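Local coordinates for avidin-related protein 2 (Gallus gallus, PDB 1WBI), which binds biotin in a pocket of an eight-stranded antiparallel beta barrel and, like avidin, assembles as a tetramer, at residues Trp13-Gly18 and Asn119-Gln124; Ser76-Val81 and Trp98-Ala103. All blocks are in the same frame, centred on the assembly; numbering follows the deposited sequence.

Contact 1 (Trp13-Gly18 and Asn119-Gln124); sequences WDNDLG and NDFTRQ. With BTN (biotin), chain I.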
# COMPACT_ATOMS: atom_id res chain seq x y z
N TRP A 13 19.10 -3.16 14.95
CA TRP A 13 18.90 -2.91 13.52
C TRP A 13 18.75 -1.41 13.25
O TRP A 13 18.07 -0.74 14.01
CB TRP A 13 17.62 -3.64 13.04
CG TRP A 13 17.60 -5.11 13.26
CD1 TRP A 13 17.15 -5.78 14.37
CD2 TRP A 13 18.02 -6.11 12.33
NE1 TRP A 13 17.31 -7.12 14.20
CE2 TRP A 13 17.83 -7.36 12.95
CE3 TRP A 13 18.55 -6.08 11.05
CZ2 TRP A 13 18.15 -8.58 12.30
CZ3 TRP A 13 18.87 -7.28 10.40
CH2 TRP A 13 18.67 -8.51 11.04
N ASP A 14 19.37 -0.93 12.17
CA ASP A 14 19.24 0.41 11.66
C ASP A 14 18.32 0.36 10.45
O ASP A 14 18.36 -0.62 9.74
CB ASP A 14 20.61 0.90 11.06
CG ASP A 14 21.70 1.14 12.10
OD1 ASP A 14 21.44 1.89 13.06
OD2 ASP A 14 22.80 0.57 11.95
N ASN A 15 17.57 1.41 10.13
CA ASN A 15 16.95 1.50 8.80
C ASN A 15 17.33 2.72 8.03
O ASN A 15 18.07 3.60 8.56
CB ASN A 15 15.42 1.28 8.84
CG ASN A 15 14.61 2.48 9.33
OD1 ASN A 15 15.08 3.62 9.37
ND2 ASN A 15 13.37 2.21 9.71
N ASP A 16 16.83 2.78 6.79
CA ASP A 16 17.23 3.83 5.85
C ASP A 16 16.65 5.21 6.15
O ASP A 16 16.98 6.17 5.44
CB ASP A 16 16.86 3.41 4.43
CG ASP A 16 15.39 3.11 4.31
OD1 ASP A 16 14.92 2.14 4.96
OD2 ASP A 16 14.71 3.86 3.58
N LEU A 17 15.79 5.35 7.15
CA LEU A 17 15.38 6.67 7.61
C LEU A 17 16.14 7.10 8.85
O LEU A 17 15.85 8.15 9.40
CB LEU A 17 13.88 6.71 7.91
CG LEU A 17 12.99 6.60 6.69
CD1 LEU A 17 11.56 6.41 7.10
CD2 LEU A 17 13.08 7.83 5.75
N GLY A 18 17.13 6.32 9.30
CA GLY A 18 17.83 6.61 10.54
C GLY A 18 17.22 6.06 11.81
O GLY A 18 17.72 6.28 12.90
N ASN A 119 10.97 0.22 4.09
CA ASN A 119 12.21 0.42 4.82
C ASN A 119 13.07 -0.80 4.66
O ASN A 119 12.59 -1.94 4.74
CB ASN A 119 11.99 0.63 6.31
CG ASN A 119 11.68 2.07 6.72
OD1 ASN A 119 10.73 2.27 7.41
ND2 ASN A 119 12.58 3.03 6.41
N ASP A 120 14.35 -0.58 4.49
CA ASP A 120 15.34 -1.66 4.55
C ASP A 120 16.11 -1.54 5.87
O ASP A 120 16.55 -0.42 6.24
CB ASP A 120 16.33 -1.56 3.43
CG ASP A 120 15.71 -1.83 2.05
OD1 ASP A 120 14.56 -2.25 1.94
OD2 ASP A 120 16.47 -1.70 1.08
N PHE A 121 16.27 -2.63 6.59
CA PHE A 121 17.01 -2.66 7.85
C PHE A 121 18.26 -3.51 7.69
O PHE A 121 18.23 -4.55 7.02
CB PHE A 121 16.21 -3.27 8.99
CG PHE A 121 14.95 -2.50 9.40
CD1 PHE A 121 14.92 -1.78 10.58
CD2 PHE A 121 13.81 -2.52 8.62
CE1 PHE A 121 13.77 -1.14 11.00
CE2 PHE A 121 12.68 -1.89 9.00
CZ PHE A 121 12.64 -1.17 10.21
N THR A 122 19.32 -3.09 8.36
CA THR A 122 20.57 -3.87 8.46
C THR A 122 20.96 -3.94 9.92
O THR A 122 20.55 -3.11 10.75
CB THR A 122 21.70 -3.26 7.65
OG1 THR A 122 21.80 -1.87 7.98
CG2 THR A 122 21.42 -3.40 6.14
N ARG A 123 21.78 -4.93 10.25
CA ARG A 123 22.16 -5.18 11.65
C ARG A 123 23.17 -4.12 12.01
O ARG A 123 24.01 -3.74 11.20
CB ARG A 123 22.71 -6.60 11.83
CG ARG A 123 22.64 -7.09 13.25
CD ARG A 123 23.13 -8.47 13.40
NE ARG A 123 22.16 -9.51 13.02
CZ ARG A 123 21.15 -9.90 13.78
NH1 ARG A 123 20.87 -9.30 14.93
NH2 ARG A 123 20.40 -10.90 13.39
N GLN A 124 23.06 -3.58 13.21
CA GLN A 124 24.02 -2.58 13.64
C GLN A 124 25.40 -3.23 13.74
O GLN A 124 25.54 -4.40 14.10
CB GLN A 124 23.64 -1.97 14.97
CG GLN A 124 22.40 -1.12 14.92
CD GLN A 124 22.35 -0.15 16.11
OE1 GLN A 124 22.95 -0.42 17.14
NE2 GLN A 124 21.71 0.98 15.94
C11 BTN I . 4.14 9.31 14.51
O11 BTN I . 3.18 9.74 15.22
O12 BTN I . 4.49 9.98 13.50
C10 BTN I . 4.78 8.03 14.94
C9 BTN I . 6.07 7.72 14.23
C8 BTN I . 5.86 7.11 12.82
C7 BTN I . 7.22 6.74 12.21
C2 BTN I . 7.16 6.01 10.83
S1 BTN I . 6.68 4.33 10.93
C6 BTN I . 7.13 4.13 9.19
C5 BTN I . 8.40 4.94 9.00
N1 BTN I . 9.56 4.14 9.27
C3 BTN I . 10.21 4.66 10.32
O3 BTN I . 11.33 4.13 10.80
N2 BTN I . 9.60 5.68 10.83
C4 BTN I . 8.46 6.05 10.04
O HOH W 1 23.53 -1.25 10.03
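Strand 11-15 closes the avidin barrel against strand 114-123, the first and last strands lying antiparallel with Asp-14 and Thr-122 as the hydrogen-bonded pair. Asn-15 CB sits over one face of the Phe-121 ring, 3.6 Å from the ring centroid, a CH-pi contact displaced toward the rim. CG lies between the backbone N and the carbonyl carbon (chi1 77°), so the amide stacks on that of Asn-119 with planes 13° apart. OD1 turns back to accept from Leu-17 N, forming an Asx turn, and from Ser-19 N. At the tip, Asn-15 ND2 donates almost straight to biotin O3 over 3.0 Å. Alongside it, Asn-119 OD1 accepts from biotin N1 at 2.9 Å, while Asn-119 ND2 donates to Asp-16 OD1 at 2.9 Å, fixing which way round the amide sits. The same Asp-16 OD1 takes Asp-120 N at 2.8 Å; both donors lie above the carboxylate plane. At the far end the Arg-123 guanidinium, salt-bridged to Glu-92, presents a face to Trp-13 CZ2, its plane 45° from that of the indole. Asp-16 is thus a second-shell acceptor whose negative charge would probably polarise the Asn-119 amide and strengthen its carbonyl as an acceptor for the ureido N-H.

Contact 2 (Ser76-Val81 and Trp98-Ala103); sequences STSVFV and WLQRLA. With BTN (biotin), chain I.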
# COMPACT_ATOMS: atom_id res chain seq x y z
N SER A 76 -1.08 7.19 16.94
CA SER A 76 -0.80 6.35 15.77
C SER A 76 -0.31 4.93 16.12
O SER A 76 0.22 4.69 17.22
CB SER A 76 0.30 7.04 14.92
OG SER A 76 0.69 6.33 13.73
N THR A 77 -0.48 3.99 15.16
CA THR A 77 0.16 2.70 15.23
C THR A 77 0.75 2.43 13.85
O THR A 77 0.14 2.82 12.84
CB THR A 77 -0.88 1.61 15.52
OG1 THR A 77 -1.55 1.93 16.78
CG2 THR A 77 -0.26 0.25 15.60
N SER A 78 1.91 1.80 13.81
CA SER A 78 2.49 1.33 12.54
C SER A 78 2.65 -0.18 12.55
O SER A 78 2.83 -0.76 13.59
CB SER A 78 3.84 1.95 12.27
OG SER A 78 3.70 3.36 12.04
N VAL A 79 2.57 -0.79 11.36
CA VAL A 79 2.94 -2.19 11.18
C VAL A 79 3.92 -2.33 10.04
O VAL A 79 3.90 -1.54 9.05
CB VAL A 79 1.72 -3.08 10.89
CG1 VAL A 79 0.72 -3.14 12.08
CG2 VAL A 79 0.96 -2.58 9.66
N PHE A 80 4.85 -3.26 10.23
CA PHE A 80 5.90 -3.58 9.26
C PHE A 80 5.79 -5.04 8.90
O PHE A 80 5.61 -5.90 9.77
CB PHE A 80 7.29 -3.33 9.89
CG PHE A 80 7.63 -1.87 10.19
CD1 PHE A 80 8.47 -1.19 9.37
CD2 PHE A 80 7.05 -1.20 11.25
CE1 PHE A 80 8.81 0.16 9.66
CE2 PHE A 80 7.38 0.15 11.50
CZ PHE A 80 8.20 0.79 10.69
N VAL A 81 5.99 -5.38 7.62
CA VAL A 81 6.04 -6.80 7.21
C VAL A 81 7.14 -6.96 6.20
O VAL A 81 7.42 -6.06 5.40
CB VAL A 81 4.70 -7.25 6.62
CG1 VAL A 81 4.46 -6.74 5.22
CG2 VAL A 81 4.55 -8.75 6.69
N TRP A 98 5.54 -1.01 5.09
CA TRP A 98 4.83 -0.60 6.28
C TRP A 98 3.58 0.17 5.96
O TRP A 98 3.45 0.78 4.87
CB TRP A 98 5.74 0.20 7.26
CG TRP A 98 6.42 1.43 6.71
CD1 TRP A 98 7.73 1.52 6.37
CD2 TRP A 98 5.85 2.72 6.48
NE1 TRP A 98 8.01 2.79 5.91
CE2 TRP A 98 6.87 3.55 6.00
CE3 TRP A 98 4.58 3.27 6.71
CZ2 TRP A 98 6.63 4.91 5.64
CZ3 TRP A 98 4.36 4.59 6.39
CH2 TRP A 98 5.39 5.41 5.86
N LEU A 99 2.69 0.16 6.95
CA LEU A 99 1.49 1.00 6.97
C LEU A 99 1.50 1.76 8.32
O LEU A 99 1.77 1.15 9.38
CB LEU A 99 0.20 0.17 6.88
CG LEU A 99 0.01 -0.69 5.64
CD1 LEU A 99 -1.22 -1.59 5.84
CD2 LEU A 99 -0.19 0.13 4.46
N GLN A 100 1.25 3.06 8.25
CA GLN A 100 1.12 3.88 9.45
C GLN A 100 -0.32 4.36 9.49
O GLN A 100 -0.78 5.02 8.58
CB GLN A 100 2.07 5.08 9.47
CG GLN A 100 1.86 5.89 10.73
CD GLN A 100 2.69 7.14 10.80
OE1 GLN A 100 3.37 7.48 9.85
NE2 GLN A 100 2.57 7.89 11.92
N ARG A 101 -1.02 4.01 10.56
CA ARG A 101 -2.36 4.46 10.83
C ARG A 101 -2.42 5.70 11.70
O ARG A 101 -1.90 5.71 12.82
CB ARG A 101 -3.18 3.35 11.51
CG ARG A 101 -4.59 3.79 11.94
CD ARG A 101 -5.49 3.95 10.78
NE ARG A 101 -6.71 4.66 11.07
CZ ARG A 101 -7.87 4.48 10.46
NH1 ARG A 101 -8.01 3.54 9.54
NH2 ARG A 101 -8.89 5.25 10.76
N LEU A 102 -3.07 6.74 11.19
CA LEU A 102 -3.36 7.94 11.98
C LEU A 102 -4.76 7.82 12.59
O LEU A 102 -5.66 7.16 12.05
CB LEU A 102 -3.31 9.19 11.11
CG LEU A 102 -1.94 9.49 10.49
CD1 LEU A 102 -2.06 10.61 9.46
CD2 LEU A 102 -0.97 9.86 11.57
N ALA A 103 -4.96 8.43 13.75
CA ALA A 103 -6.26 8.47 14.39
C ALA A 103 -7.09 9.61 13.82
O ALA A 103 -6.61 10.75 13.73
CB ALA A 103 -6.11 8.63 15.89
C11 BTN I . 4.14 9.31 14.51
O11 BTN I . 3.18 9.74 15.22
O12 BTN I . 4.49 9.98 13.50
C10 BTN I . 4.78 8.03 14.94
C9 BTN I . 6.07 7.72 14.23
C8 BTN I . 5.86 7.11 12.82
C7 BTN I . 7.22 6.74 12.21
C2 BTN I . 7.16 6.01 10.83
S1 BTN I . 6.68 4.33 10.93
C6 BTN I . 7.13 4.13 9.19
C5 BTN I . 8.40 4.94 9.00
N1 BTN I . 9.56 4.14 9.27
C3 BTN I . 10.21 4.66 10.32
O3 BTN I . 11.33 4.13 10.80
N2 BTN I . 9.60 5.68 10.83
C4 BTN I . 8.46 6.05 10.04
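Biotin lies with C6 over the centre of one face of the Trp-98 indole, 3.3 Å from CE2, close enough for the ring to form a flat wall of the pocket. Phe-80 CZ comes obliquely to biotin C6 at 3.8 Å, and Ser-78 OG comes to 3.3 Å from the sulfur S1. Farther along the ligand, Gln-100 NE2 makes a weak hydrogen bond to the carboxylate oxygen O12. The backbone pairing of Trp-98 with Phe-80 sets Trp-98 CB over a face of the Phe-80 ring, 3.9 Å from its centroid; chi1 of 56°, with CG in the crowded position between backbone N and carbonyl carbon, carries the indole to where its face meets biotin C6, the two ring planes 50° apart. An alanine in place of Trp-98 would probably cost biotin the flat surface beneath its thiophane ring and leave Phe-80 less firmly packed. All these side chains project inward from a beta hairpin of the barrel, strands 77-86 and 92-101, paired antiparallel through Val-79 with Leu-99 and Thr-77 with Arg-101. Behind the first shell, Gln-100 NE2 also donates in its amide plane to Ser-76 OG (3.0 Å), which in turn donates a hydrogen bond to Arg-101 O (2.8 Å); Gln-100 OE1 takes Arg-115. Ser-78 OG is bonded to Trp-71. On the other face Val-79 meets Phe-80 of the third subunit, while Trp-111 of the second subunit packs against Trp-98.

How the contacts relate
From the N terminus, the chain enters contact 1 on strand 11-15, then runs through three further strands and the 64-70 strand before reaching residues 76-81. Contact 2 closes the short loop of a hairpin when the chain returns at 98-103; strand 114-123 then comes back to the first strand, so contact 1 closes the whole barrel and contact 2 is nested inside it. The contact centres are about 17 Å apart, on opposite sides of the chain's centre, yet strands 92-101 and 114-123 are sheet neighbours. Asn-119 OD1 packs 3.2 Å from Trp-98 NE1, and Phe-121 meets Phe-80. Both contacts touch biotin: contact 1 at its ureido head, contact 2 at its sulfur-bearing ring and carboxylate.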